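Local structure of putative HpcE protein (Mycolicibacterium smegmatis, 6V77) at residues B[1-4]-B[9-12]; B[22-27]-B[50-55]; B[26-31]-B[40-45]; B[220-225]-B[229-234]. The protein is a putative HpcE protein of the fumarylacetoacetate hydrolase (FAH) superfamily that carries a bound zinc ion in this structure. One frame throughout, in Å; residues are numbered along the deposited sequence.

Overall arrangement
Contacts 1, 2 and 3 gather on the same side of the chain's centre, in the N-terminal part. Contact 4 lies in the fumarylacetoacetate hydrolase C-terminal region. The centres of contacts 1 and 3 are about 11 Å apart, and those of contacts 2 and 3 are about 10 Å apart. Leu12 of contact 1 packs on Leu52 of contact 2, and Met1 reaches Phe43 of contact 3. Contacts 2 and 3 share Glu26 and Gln27. Contact 4 stands apart: its nearest atoms are about 6 Å from those of contact 3. The Leu225 side chain of contact 4 is about 13 Å from the zinc ion held by Glu121, Glu123 and Asp152.

Contact 1: residues B[1-4]-B[9-12]; sequences MRLI and RIHL. With EDO (1,2-ethanediol), chain M; SO4 (sulfate ion), chain P.
Leu3 and Leu12 face each other as a non-hydrogen-bonded pair in an antiparallel beta hairpin, at the N-terminus of the chain, within the large mixed sheet. Strands 2-6 and 9-14 form the hairpin. The next pair, Ile4 and His11, is hydrogen-bonded: Ile4 N donates to His11 O at 3.0 Å, and His11 N to Ile4 O at 2.8 Å. Leu3 CA adds a C-H...O contact to His11 O at 3.3 Å.

The Leu12 methyl CD1 does most of the apolar work. With CG anti to the backbone N (chi1 -172°), the side chain leans toward the other strand. CD1 meets Met1 CG at 3.5 Å, with the two side chains roughly at right angles. It also meets Leu3 CD2 at 3.6 Å. Ile10 CD1 touches Leu3 CB at 3.9 Å. On the other sheet face, Ile4 CG2 lies against His11 CB. The His11 ring is held by ND1, which donates to Arg9 O at 2.9 Å. The acceptor lies in the ring plane, but the donor is above the carbonyl plane.

Arg9 holds a sulfate, probably from the crystallisation liquor, in its guanidinium plane through NH1 and NH2, and also pairs with Asp20. Arg2 forms salt bridges with Glu182 and Glu188, and its NH2 bonds to Gly267 O. Helix 40-49 covers the Met1 and Leu3 side. This is an antiparallel beta hairpin that strand 17-20 continues on the 9-14 side and strand 177-185 on the 2-6 side, in a mixed sheet.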
loop_
_atom_site.group_PDB
_atom_site.type_symbol
_atom_site.label_atom_id
_atom_site.label_comp_id
_atom_site.label_asym_id
_atom_site.label_seq_id
_atom_site.Cartn_x
_atom_site.Cartn_y
_atom_site.Cartn_z
ATOM N N MET B 1 -15.089 -9.767 21.676
ATOM C CA MET B 1 -13.905 -10.598 21.541
ATOM C C MET B 1 -12.690 -9.672 21.384
ATOM O O MET B 1 -12.811 -8.581 20.826
ATOM C CB MET B 1 -14.047 -11.539 20.340
ATOM C CG MET B 1 -12.757 -12.072 19.797
ATOM S SD MET B 1 -13.024 -13.067 18.308
ATOM C CE MET B 1 -13.964 -14.401 18.999
ATOM N N ARG B 2 -11.531 -10.103 21.884
ATOM C CA ARG B 2 -10.286 -9.357 21.739
ATOM C C ARG B 2 -9.196 -10.293 21.257
ATOM O O ARG B 2 -9.085 -11.423 21.735
ATOM C CB ARG B 2 -9.870 -8.689 23.067
ATOM C CG ARG B 2 -10.791 -7.578 23.485
ATOM C CD ARG B 2 -10.426 -6.962 24.851
ATOM N NE ARG B 2 -11.324 -5.847 25.113
ATOM C CZ ARG B 2 -10.944 -4.578 25.193
ATOM N NH1 ARG B 2 -9.659 -4.245 25.074
ATOM N NH2 ARG B 2 -11.851 -3.647 25.386
ATOM N N LEU B 3 -8.370 -9.803 20.333
ATOM C CA LEU B 3 -7.265 -10.555 19.756
ATOM C C LEU B 3 -5.967 -9.794 19.997
ATOM O O LEU B 3 -5.960 -8.558 20.061
ATOM C CB LEU B 3 -7.438 -10.765 18.237
ATOM C CG LEU B 3 -8.735 -11.446 17.771
ATOM C CD1 LEU B 3 -8.704 -11.626 16.263
ATOM C CD2 LEU B 3 -8.859 -12.764 18.464
ATOM N N ILE B 4 -4.868 -10.538 20.117
ATOM C CA ILE B 4 -3.549 -9.939 20.301
ATOM C C ILE B 4 -2.532 -10.797 19.558
ATOM O O ILE B 4 -2.587 -12.032 19.591
ATOM C CB ILE B 4 -3.198 -9.776 21.796
ATOM C CG1 ILE B 4 -1.900 -8.961 21.985
ATOM C CG2 ILE B 4 -3.138 -11.116 22.515
ATOM C CD1 ILE B 4 -1.607 -8.645 23.466
ATOM N N ARG B 9 2.171 -14.661 16.369
ATOM C CA ARG B 9 1.105 -15.661 16.440
ATOM C C ARG B 9 -0.153 -15.036 17.026
ATOM O O ARG B 9 -0.098 -14.413 18.097
ATOM C CB ARG B 9 1.526 -16.840 17.314
ATOM C CG ARG B 9 2.757 -17.564 16.818
ATOM C CD ARG B 9 3.064 -18.748 17.706
ATOM N NE ARG B 9 1.998 -19.742 17.655
ATOM C CZ ARG B 9 1.934 -20.699 16.734
ATOM N NH1 ARG B 9 0.934 -21.578 16.744
ATOM N NH2 ARG B 9 2.868 -20.772 15.795
ATOM N N ILE B 10 -1.282 -15.218 16.357
ATOM C CA ILE B 10 -2.496 -14.544 16.814
ATOM C C ILE B 10 -3.098 -15.316 17.980
ATOM O O ILE B 10 -3.159 -16.554 17.973
ATOM C CB ILE B 10 -3.490 -14.343 15.651
ATOM C CG1 ILE B 10 -4.616 -13.390 16.070
ATOM C CG2 ILE B 10 -4.056 -15.683 15.134
ATOM C CD1 ILE B 10 -4.157 -11.940 16.407
ATOM N N HIS B 11 -3.503 -14.579 19.013
ATOM C CA HIS B 11 -4.080 -15.147 20.217
ATOM C C HIS B 11 -5.442 -14.537 20.494
ATOM O O HIS B 11 -5.699 -13.374 20.172
ATOM C CB HIS B 11 -3.201 -14.880 21.453
ATOM C CG HIS B 11 -1.974 -15.735 21.528
ATOM N ND1 HIS B 11 -0.969 -15.681 20.588
ATOM C CD2 HIS B 11 -1.579 -16.642 22.453
ATOM C CE1 HIS B 11 -0.013 -16.532 20.921
ATOM N NE2 HIS B 11 -0.361 -17.130 22.048
ATOM N N LEU B 12 -6.290 -15.331 21.142
ATOM C CA LEU B 12 -7.575 -14.880 21.644
ATOM C C LEU B 12 -7.402 -14.478 23.101
ATOM O O LEU B 12 -6.753 -15.195 23.869
ATOM C CB LEU B 12 -8.611 -16.006 21.492
ATOM C CG LEU B 12 -10.094 -15.764 21.776
ATOM C CD1 LEU B 12 -10.664 -14.665 20.900
ATOM C CD2 LEU B 12 -10.862 -17.060 21.565
HETATM C C1 EDO M . -17.798 -11.653 21.879
HETATM O O1 EDO M . -17.480 -11.107 20.595
HETATM C C2 EDO M . -17.105 -12.995 22.060
HETATM O O2 EDO M . -16.040 -12.842 23.003
HETATM S S SO4 P . 1.857 -23.909 13.802
HETATM O O1 SO4 P . 1.091 -23.959 15.047
HETATM O O2 SO4 P . 3.123 -23.223 14.038
HETATM O O3 SO4 P . 1.109 -23.197 12.770
HETATM O O4 SO4 P . 2.106 -25.273 13.345
#

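Contact 2: residues B[22-27]-B[50-55]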
loop_
_atom_site.group_PDB
_atom_site.type_symbol
_atom_site.label_atom_id
_atom_site.label_comp_id
_atom_site.label_asym_id
_atom_site.label_seq_id
_atom_site.Cartn_x
_atom_site.Cartn_y
_atom_site.Cartn_z
ATOM N N ALA B 22 -3.967 -21.003 16.720
ATOM C CA ALA B 22 -3.630 -22.124 15.847
ATOM C C ALA B 22 -3.570 -23.427 16.630
ATOM O O ALA B 22 -4.086 -24.454 16.174
ATOM C CB ALA B 22 -2.309 -21.863 15.127
ATOM N N LYS B 23 -2.953 -23.406 17.821
ATOM C CA LYS B 23 -2.934 -24.606 18.654
ATOM C C LYS B 23 -4.340 -24.982 19.106
ATOM O O LYS B 23 -4.718 -26.158 19.074
ATOM C CB LYS B 23 -2.023 -24.405 19.868
ATOM C CG LYS B 23 -0.566 -24.165 19.526
ATOM C CD LYS B 23 0.301 -24.109 20.781
ATOM C CE LYS B 23 1.725 -23.699 20.443
ATOM N NZ LYS B 23 2.502 -23.334 21.668
ATOM N N ALA B 24 -5.130 -23.992 19.530
ATOM C CA ALA B 24 -6.448 -24.284 20.077
ATOM C C ALA B 24 -7.361 -24.879 19.018
ATOM O O ALA B 24 -8.158 -25.778 19.311
ATOM C CB ALA B 24 -7.068 -23.011 20.654
ATOM N N SER B 25 -7.260 -24.383 17.788
ATOM C CA SER B 25 -8.123 -24.788 16.689
ATOM C C SER B 25 -7.555 -25.942 15.895
ATOM O O SER B 25 -8.087 -26.240 14.827
ATOM C CB SER B 25 -8.375 -23.611 15.741
ATOM O OG SER B 25 -7.189 -23.256 15.042
ATOM N N GLU B 26 -6.482 -26.573 16.375
ATOM C CA GLU B 26 -5.814 -27.662 15.661
ATOM C C GLU B 26 -5.427 -27.246 14.245
ATOM O O GLU B 26 -5.629 -27.984 13.274
ATOM C CB GLU B 26 -6.684 -28.921 15.650
ATOM C CG GLU B 26 -6.838 -29.557 17.021
ATOM C CD GLU B 26 -7.750 -30.769 17.007
ATOM O OE1 GLU B 26 -8.681 -30.808 16.173
ATOM O OE2 GLU B 26 -7.533 -31.683 17.828
ATOM N N GLN B 27 -4.855 -26.047 14.133
ATOM C CA GLN B 27 -4.277 -25.475 12.916
ATOM C C GLN B 27 -5.332 -25.036 11.908
ATOM O O GLN B 27 -4.983 -24.699 10.772
ATOM C CB GLN B 27 -3.292 -26.438 12.238
ATOM C CG GLN B 27 -2.342 -27.123 13.210
ATOM C CD GLN B 27 -1.535 -26.133 13.994
ATOM O OE1 GLN B 27 -1.092 -25.122 13.451
ATOM N NE2 GLN B 27 -1.342 -26.404 15.282
ATOM N N ALA B 50 -15.982 -23.234 20.678
ATOM C CA ALA B 50 -14.747 -23.971 20.882
ATOM C C ALA B 50 -14.507 -24.270 22.359
ATOM O O ALA B 50 -14.858 -23.486 23.246
ATOM C CB ALA B 50 -13.559 -23.181 20.319
ATOM N N ALA B 51 -13.895 -25.423 22.610
ATOM C CA ALA B 51 -13.395 -25.786 23.933
ATOM C C ALA B 51 -11.939 -25.334 24.021
ATOM O O ALA B 51 -11.050 -25.965 23.439
ATOM C CB ALA B 51 -13.518 -27.288 24.164
ATOM N N LEU B 52 -11.697 -24.257 24.732
ATOM C CA LEU B 52 -10.350 -23.699 24.714
ATOM C C LEU B 52 -9.513 -24.245 25.868
ATOM O O LEU B 52 -10.047 -24.627 26.904
ATOM C CB LEU B 52 -10.405 -22.173 24.808
ATOM C CG LEU B 52 -11.147 -21.459 23.676
ATOM C CD1 LEU B 52 -11.196 -19.970 23.954
ATOM C CD2 LEU B 52 -10.500 -21.747 22.325
ATOM N N PRO B 53 -8.197 -24.289 25.733
ATOM C CA PRO B 53 -7.370 -24.670 26.882
ATOM C C PRO B 53 -7.339 -23.558 27.923
ATOM O O PRO B 53 -7.916 -22.486 27.709
ATOM C CB PRO B 53 -5.994 -24.902 26.250
ATOM C CG PRO B 53 -5.963 -23.952 25.118
ATOM C CD PRO B 53 -7.378 -23.952 24.560
ATOM N N ALA B 54 -6.676 -23.802 29.050
ATOM C CA ALA B 54 -6.559 -22.783 30.078
ATOM C C ALA B 54 -5.805 -21.577 29.515
ATOM O O ALA B 54 -4.918 -21.732 28.676
ATOM C CB ALA B 54 -5.833 -23.336 31.300
ATOM N N PRO B 55 -6.154 -20.365 29.943
ATOM C CA PRO B 55 -5.435 -19.181 29.458
ATOM C C PRO B 55 -3.990 -19.208 29.916
ATOM O O PRO B 55 -3.671 -19.693 31.005
ATOM C CB PRO B 55 -6.185 -18.007 30.101
ATOM C CG PRO B 55 -7.404 -18.576 30.727
ATOM C CD PRO B 55 -7.175 -20.032 30.948
#
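Ala24 and Leu52 have the closest CA atoms, 6.1 Å apart, where the end of helix 21-24 comes near the irregular loop that follows helix 40-49; no hydrogen bond links the two segments. Ala24 points its methyl toward the loop. Its CB touches two groups at the same distance: the Leu52 methyl CD2 at 4.0 Å and the Pro53 ring carbon CD, also at 4.0 Å. The methyl thus rests against two neighbouring residues of one loop. Leu52 has CG anti to its carbonyl carbon (chi1 -61°), and this torsion together with chi2 (176°) brings CD2 near the helix.

The helix stops just beyond the touching residue, in a Schellman motif. Gln27 N bonds to Ala22 O at 2.7 Å, and Glu26 N to Lys23 O at 3.3 Å. Glu26, with positive phi, is the C-prime residue. Ser25 is the first to leave helical angles, and its OG bonds to Val21 O and Phe29 N, tying the turn to the chain on both sides.

The contact is small, burying 94 Å² in all, and lies at the surface. Trp46 of helix 40-49 touches both Ala24 and Leu52, while Val19 of strand 17-20 packs on Ala24 and Pro53.

Contact 3: residues B[26-31]-B[40-45]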
loop_
_atom_site.group_PDB
_atom_site.type_symbol
_atom_site.label_atom_id
_atom_site.label_comp_id
_atom_site.label_asym_id
_atom_site.label_seq_id
_atom_site.Cartn_x
_atom_site.Cartn_y
_atom_site.Cartn_z
ATOM N N GLU B 26 -6.482 -26.573 16.375
ATOM C CA GLU B 26 -5.814 -27.662 15.661
ATOM C C GLU B 26 -5.427 -27.246 14.245
ATOM O O GLU B 26 -5.629 -27.984 13.274
ATOM C CB GLU B 26 -6.684 -28.921 15.650
ATOM C CG GLU B 26 -6.838 -29.557 17.021
ATOM C CD GLU B 26 -7.750 -30.769 17.007
ATOM O OE1 GLU B 26 -8.681 -30.808 16.173
ATOM O OE2 GLU B 26 -7.533 -31.683 17.828
ATOM N N GLN B 27 -4.855 -26.047 14.133
ATOM C CA GLN B 27 -4.277 -25.475 12.916
ATOM C C GLN B 27 -5.332 -25.036 11.908
ATOM O O GLN B 27 -4.983 -24.699 10.772
ATOM C CB GLN B 27 -3.292 -26.438 12.238
ATOM C CG GLN B 27 -2.342 -27.123 13.210
ATOM C CD GLN B 27 -1.535 -26.133 13.994
ATOM O OE1 GLN B 27 -1.092 -25.122 13.451
ATOM N NE2 GLN B 27 -1.342 -26.404 15.282
ATOM N N ARG B 28 -6.609 -25.008 12.292
ATOM C CA ARG B 28 -7.648 -24.600 11.353
ATOM C C ARG B 28 -7.628 -23.097 11.092
ATOM O O ARG B 28 -7.966 -22.669 9.982
ATOM C CB ARG B 28 -9.015 -25.032 11.868
ATOM C CG ARG B 28 -10.115 -24.824 10.881
ATOM C CD ARG B 28 -11.418 -25.430 11.372
ATOM N NE ARG B 28 -12.547 -24.786 10.713
ATOM C CZ ARG B 28 -13.770 -24.721 11.226
ATOM N NH1 ARG B 28 -14.028 -25.271 12.406
ATOM N NH2 ARG B 28 -14.729 -24.100 10.558
ATOM N N PHE B 29 -7.236 -22.291 12.091
ATOM C CA PHE B 29 -7.122 -20.835 11.996
ATOM C C PHE B 29 -5.781 -20.368 12.559
ATOM O O PHE B 29 -5.361 -20.807 13.632
ATOM C CB PHE B 29 -8.263 -20.136 12.763
ATOM C CG PHE B 29 -9.622 -20.553 12.307
ATOM C CD1 PHE B 29 -10.113 -20.115 11.092
ATOM C CD2 PHE B 29 -10.388 -21.425 13.061
ATOM C CE1 PHE B 29 -11.350 -20.513 10.644
ATOM C CE2 PHE B 29 -11.620 -21.824 12.622
ATOM C CZ PHE B 29 -12.108 -21.376 11.406
ATOM N N GLY B 30 -5.127 -19.446 11.855
ATOM C CA GLY B 30 -3.862 -18.923 12.313
ATOM C C GLY B 30 -2.711 -19.820 11.907
ATOM O O GLY B 30 -2.884 -20.780 11.144
ATOM N N PRO B 31 -1.502 -19.540 12.422
ATOM C CA PRO B 31 -1.199 -18.507 13.427
ATOM C C PRO B 31 -1.074 -17.068 12.871
ATOM O O PRO B 31 -1.064 -16.118 13.658
ATOM C CB PRO B 31 0.142 -18.982 14.001
ATOM C CG PRO B 31 0.778 -19.719 12.838
ATOM C CD PRO B 31 -0.362 -20.449 12.205
ATOM N N TRP B 40 -12.891 -14.787 8.492
ATOM C CA TRP B 40 -13.399 -14.159 9.718
ATOM C C TRP B 40 -14.666 -14.835 10.232
ATOM O O TRP B 40 -14.760 -15.179 11.414
ATOM C CB TRP B 40 -13.657 -12.670 9.470
ATOM C CG TRP B 40 -14.047 -11.890 10.716
ATOM C CD1 TRP B 40 -15.219 -11.228 10.942
ATOM C CD2 TRP B 40 -13.245 -11.693 11.893
ATOM N NE1 TRP B 40 -15.199 -10.635 12.189
ATOM C CE2 TRP B 40 -13.995 -10.904 12.786
ATOM C CE3 TRP B 40 -11.963 -12.100 12.266
ATOM C CZ2 TRP B 40 -13.503 -10.519 14.050
ATOM C CZ3 TRP B 40 -11.474 -11.709 13.512
ATOM C CH2 TRP B 40 -12.251 -10.938 14.383
ATOM N N ASP B 41 -15.664 -15.032 9.358
ATOM C CA ASP B 41 -16.925 -15.584 9.846
ATOM C C ASP B 41 -16.736 -17.001 10.361
ATOM O O ASP B 41 -17.265 -17.361 11.421
ATOM C CB ASP B 41 -17.989 -15.551 8.751
ATOM C CG ASP B 41 -18.471 -14.153 8.453
ATOM O OD1 ASP B 41 -18.146 -13.233 9.229
ATOM O OD2 ASP B 41 -19.178 -13.972 7.443
ATOM N N ALA B 42 -16.002 -17.826 9.608
ATOM C CA ALA B 42 -15.710 -19.179 10.070
ATOM C C ALA B 42 -14.949 -19.148 11.389
ATOM O O ALA B 42 -15.228 -19.944 12.295
ATOM C CB ALA B 42 -14.919 -19.937 9.001
ATOM N N PHE B 43 -13.996 -18.220 11.525
ATOM C CA PHE B 43 -13.238 -18.144 12.770
ATOM C C PHE B 43 -14.151 -17.808 13.945
ATOM O O PHE B 43 -14.087 -18.450 15.003
ATOM C CB PHE B 43 -12.101 -17.128 12.655
ATOM C CG PHE B 43 -11.570 -16.681 14.011
ATOM C CD1 PHE B 43 -10.873 -17.572 14.825
ATOM C CD2 PHE B 43 -11.818 -15.409 14.475
ATOM C CE1 PHE B 43 -10.395 -17.186 16.075
ATOM C CE2 PHE B 43 -11.352 -15.010 15.737
ATOM C CZ PHE B 43 -10.644 -15.913 16.534
ATOM N N GLN B 44 -15.012 -16.801 13.779
ATOM C CA GLN B 44 -15.896 -16.394 14.866
ATOM C C GLN B 44 -16.876 -17.501 15.232
ATOM O O GLN B 44 -17.182 -17.701 16.413
ATOM C CB GLN B 44 -16.640 -15.120 14.487
ATOM C CG GLN B 44 -15.721 -13.909 14.404
ATOM C CD GLN B 44 -16.387 -12.652 14.898
ATOM O OE1 GLN B 44 -17.360 -12.176 14.307
ATOM N NE2 GLN B 44 -15.871 -12.101 15.999
ATOM N N GLU B 45 -17.377 -18.228 14.235
ATOM C CA GLU B 45 -18.259 -19.346 14.536
ATOM C C GLU B 45 -17.526 -20.423 15.324
ATOM O O GLU B 45 -18.072 -20.967 16.291
ATOM C CB GLU B 45 -18.853 -19.920 13.249
ATOM C CG GLU B 45 -19.763 -21.132 13.470
ATOM C CD GLU B 45 -20.931 -20.858 14.420
ATOM O OE1 GLU B 45 -21.354 -19.687 14.554
ATOM O OE2 GLU B 45 -21.429 -21.827 15.037
HETATM O O HOH W 1 -16.420 -22.417 11.754
#
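Phe29 has CG anti to its carbonyl carbon (chi1 -57°), and Phe43 has CG anti to its backbone N (chi1 162°); together these torsions set the Phe29 ring against helix 40-49 and turn an edge of the Phe43 ring to its face. The Phe29 ring lies on the helix backbone. Phe43 CA stands over one face, 3.8 Å from the ring centroid, a CH-pi contact. Phe29 CE1 comes to 3.6 Å from Phe43 N. At the far end of the ring, CZ of Phe29 comes to 3.5 Å from Ala42 O and meets the Ala42 methyl CB at 4.0 Å.

The two rings form a T-shaped (edge-to-face) pair, with centroids 5.8 Å apart and planes at 72°. Phe43 CD1 is the leading atom, 4.1 Å from Phe29 CG.

The loop between helices 21-24 and 33-38 thus packs on helix 40-49 mainly through Phe29, with Arg28 at its rim. Leu36 of helix 33-38 and Val21 of helix 21-24 touch both phenylalanines, and Trp46 meets the Phe29 ring, so the pair sits among the short N-terminal helices.

Arg28 covers the opposite face of Phe29 with its CG. Its guanidinium has one face over Phe29 CZ, and its NH2 approaches Ala42 CB. A water joins the polar groups: it donates to Ala42 O at 2.8 Å and accepts a weak bond from Arg28 NH2 at 2.7 Å. Gly30 precedes a cis peptide to Pro31, with its N bonded to Asp35 OD2. Pro31 O in turn meets the backbone of Ile10, joining the loop to strand 9-14.

Contact 4: residues B[220-225]-B[229-234]; sequences NLIAYL and VELYPG
Leu225 and Val229 meet through a backbone bond at the end of helix 218-226. Val229 N donates to Leu225 O at 3.0 Å. The bond is almost straight, 177° at the hydrogen. It runs from residue 229 back to residue 225, the i to i+4 spacing of an alpha helix, although Val229 itself already lies in the loop. The side chains that meet are aliphatic, and two of their methyls also press on helix carbonyls. Val229 CG2 lies between its backbone N and carbonyl carbon, and this puts the methyl 3.2 Å from Leu225 O. The same CG2 is 4.3 Å from Leu225 CB.

Leu231 points back at the helix two residues later. Its CD1 touches Ile222 CG2 at 4.0 Å, with the two side chains roughly at right angles, and lies as far, 4.0 Å, from Ile222 O. Its other methyl, CD2, reaches Leu225 CB at 4.3 Å. The two branches of Leu231 thus fall on successive turns of the helix.

In the next shell, Phe73 of strand 72-76 packs on Leu225, Val229 and Leu231, while Ile237 and Met128 of neighbouring strands both touch Ile222. Ser226 OG bonds to Ile222 O, the carbonyl that Leu231 CD1 approaches. From the second subunit, Leu169 packs on Leu225, and Ser102 packs on Val229 and bonds through OG to Glu230 N.

Between the two segments, then, one backbone bond and aliphatic packing make the contact. Its chemistry implies a buried, largely apolar join between helix and loop, where the sheet and the subunit interface meet.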
loop_
_atom_site.group_PDB
_atom_site.type_symbol
_atom_site.label_atom_id
_atom_site.label_comp_id
_atom_site.label_asym_id
_atom_site.label_seq_id
_atom_site.Cartn_x
_atom_site.Cartn_y
_atom_site.Cartn_z
ATOM N N ASN B 220 -18.987 5.822 6.623
ATOM C CA ASN B 220 -18.856 6.626 5.417
ATOM C C ASN B 220 -17.512 6.381 4.747
ATOM O O ASN B 220 -17.433 6.297 3.517
ATOM C CB ASN B 220 -19.029 8.105 5.766
ATOM C CG ASN B 220 -18.917 9.000 4.554
ATOM O OD1 ASN B 220 -17.833 9.451 4.205
ATOM N ND2 ASN B 220 -20.041 9.242 3.888
ATOM N N LEU B 221 -16.442 6.278 5.539
ATOM C CA LEU B 221 -15.131 5.954 4.985
ATOM C C LEU B 221 -15.159 4.640 4.208
ATOM O O LEU B 221 -14.639 4.552 3.094
ATOM C CB LEU B 221 -14.099 5.870 6.105
ATOM C CG LEU B 221 -13.750 7.176 6.823
ATOM C CD1 LEU B 221 -12.800 6.862 7.984
ATOM C CD2 LEU B 221 -13.126 8.208 5.850
ATOM N N ILE B 222 -15.734 3.596 4.805
ATOM C CA ILE B 222 -15.764 2.286 4.151
ATOM C C ILE B 222 -16.546 2.362 2.848
ATOM O O ILE B 222 -16.087 1.891 1.798
ATOM C CB ILE B 222 -16.339 1.235 5.115
ATOM C CG1 ILE B 222 -15.307 0.943 6.223
ATOM C CG2 ILE B 222 -16.787 -0.014 4.357
ATOM C CD1 ILE B 222 -15.919 0.221 7.438
ATOM N N ALA B 223 -17.736 2.969 2.891
ATOM C CA ALA B 223 -18.540 3.140 1.683
ATOM C C ALA B 223 -17.775 3.914 0.617
ATOM O O ALA B 223 -17.697 3.492 -0.548
ATOM C CB ALA B 223 -19.852 3.853 2.028
ATOM N N TYR B 224 -17.199 5.052 1.003
ATOM C CA TYR B 224 -16.489 5.914 0.061
ATOM C C TYR B 224 -15.314 5.192 -0.582
ATOM O O TYR B 224 -15.197 5.154 -1.813
ATOM C CB TYR B 224 -16.024 7.183 0.787
ATOM C CG TYR B 224 -15.283 8.141 -0.116
ATOM C CD1 TYR B 224 -15.976 8.958 -0.996
ATOM C CD2 TYR B 224 -13.896 8.219 -0.093
ATOM C CE1 TYR B 224 -15.300 9.828 -1.843
ATOM C CE2 TYR B 224 -13.202 9.100 -0.935
ATOM C CZ TYR B 224 -13.923 9.890 -1.809
ATOM O OH TYR B 224 -13.288 10.768 -2.650
ATOM N N LEU B 225 -14.427 4.612 0.236
ATOM C CA LEU B 225 -13.288 3.879 -0.304
ATOM C C LEU B 225 -13.742 2.799 -1.284
ATOM O O LEU B 225 -13.181 2.662 -2.376
ATOM C CB LEU B 225 -12.479 3.251 0.825
ATOM C CG LEU B 225 -11.672 4.248 1.660
ATOM C CD1 LEU B 225 -11.108 3.548 2.871
ATOM C CD2 LEU B 225 -10.573 4.886 0.813
ATOM N N VAL B 229 -12.051 1.368 -4.796
ATOM C CA VAL B 229 -11.189 0.199 -4.620
ATOM C C VAL B 229 -12.026 -0.993 -4.152
ATOM O O VAL B 229 -13.156 -0.849 -3.684
ATOM C CB VAL B 229 -10.057 0.462 -3.607
ATOM C CG1 VAL B 229 -9.152 1.593 -4.114
ATOM C CG2 VAL B 229 -10.633 0.800 -2.209
ATOM N N GLU B 230 -11.446 -2.189 -4.267
ATOM C CA GLU B 230 -11.982 -3.357 -3.564
ATOM C C GLU B 230 -11.294 -3.449 -2.208
ATOM O O GLU B 230 -10.086 -3.678 -2.142
ATOM C CB GLU B 230 -11.764 -4.643 -4.357
ATOM C CG GLU B 230 -12.355 -5.896 -3.650
ATOM C CD GLU B 230 -12.016 -7.189 -4.380
ATOM O OE1 GLU B 230 -11.423 -7.133 -5.478
ATOM O OE2 GLU B 230 -12.331 -8.271 -3.843
ATOM N N LEU B 231 -12.052 -3.269 -1.127
ATOM C CA LEU B 231 -11.495 -3.546 0.198
ATOM C C LEU B 231 -11.314 -5.052 0.377
ATOM O O LEU B 231 -12.078 -5.860 -0.166
ATOM C CB LEU B 231 -12.405 -2.991 1.291
ATOM C CG LEU B 231 -12.585 -1.473 1.265
ATOM C CD1 LEU B 231 -13.460 -1.031 2.414
ATOM C CD2 LEU B 231 -11.220 -0.795 1.405
ATOM N N TYR B 232 -10.264 -5.434 1.110
ATOM C CA TYR B 232 -10.019 -6.838 1.400
ATOM C C TYR B 232 -10.151 -7.103 2.891
ATOM O O TYR B 232 -9.878 -6.220 3.703
ATOM C CB TYR B 232 -8.614 -7.294 0.991
ATOM C CG TYR B 232 -8.319 -7.178 -0.466
ATOM C CD1 TYR B 232 -8.990 -7.959 -1.370
ATOM C CD2 TYR B 232 -7.344 -6.285 -0.929
ATOM C CE1 TYR B 232 -8.715 -7.883 -2.728
ATOM C CE2 TYR B 232 -7.056 -6.201 -2.293
ATOM C CZ TYR B 232 -7.760 -7.006 -3.180
ATOM O OH TYR B 232 -7.523 -6.953 -4.540
ATOM N N PRO B 233 -10.535 -8.320 3.279
ATOM C CA PRO B 233 -10.411 -8.712 4.687
ATOM C C PRO B 233 -8.977 -8.491 5.148
ATOM O O PRO B 233 -8.023 -8.768 4.414
ATOM C CB PRO B 233 -10.776 -10.198 4.678
ATOM C CG PRO B 233 -11.604 -10.375 3.408
ATOM C CD PRO B 233 -11.011 -9.421 2.419
ATOM N N GLY B 234 -8.830 -7.960 6.361
ATOM C CA GLY B 234 -7.517 -7.676 6.902
ATOM C C GLY B 234 -6.931 -6.326 6.523
ATOM O O GLY B 234 -5.894 -5.943 7.092
#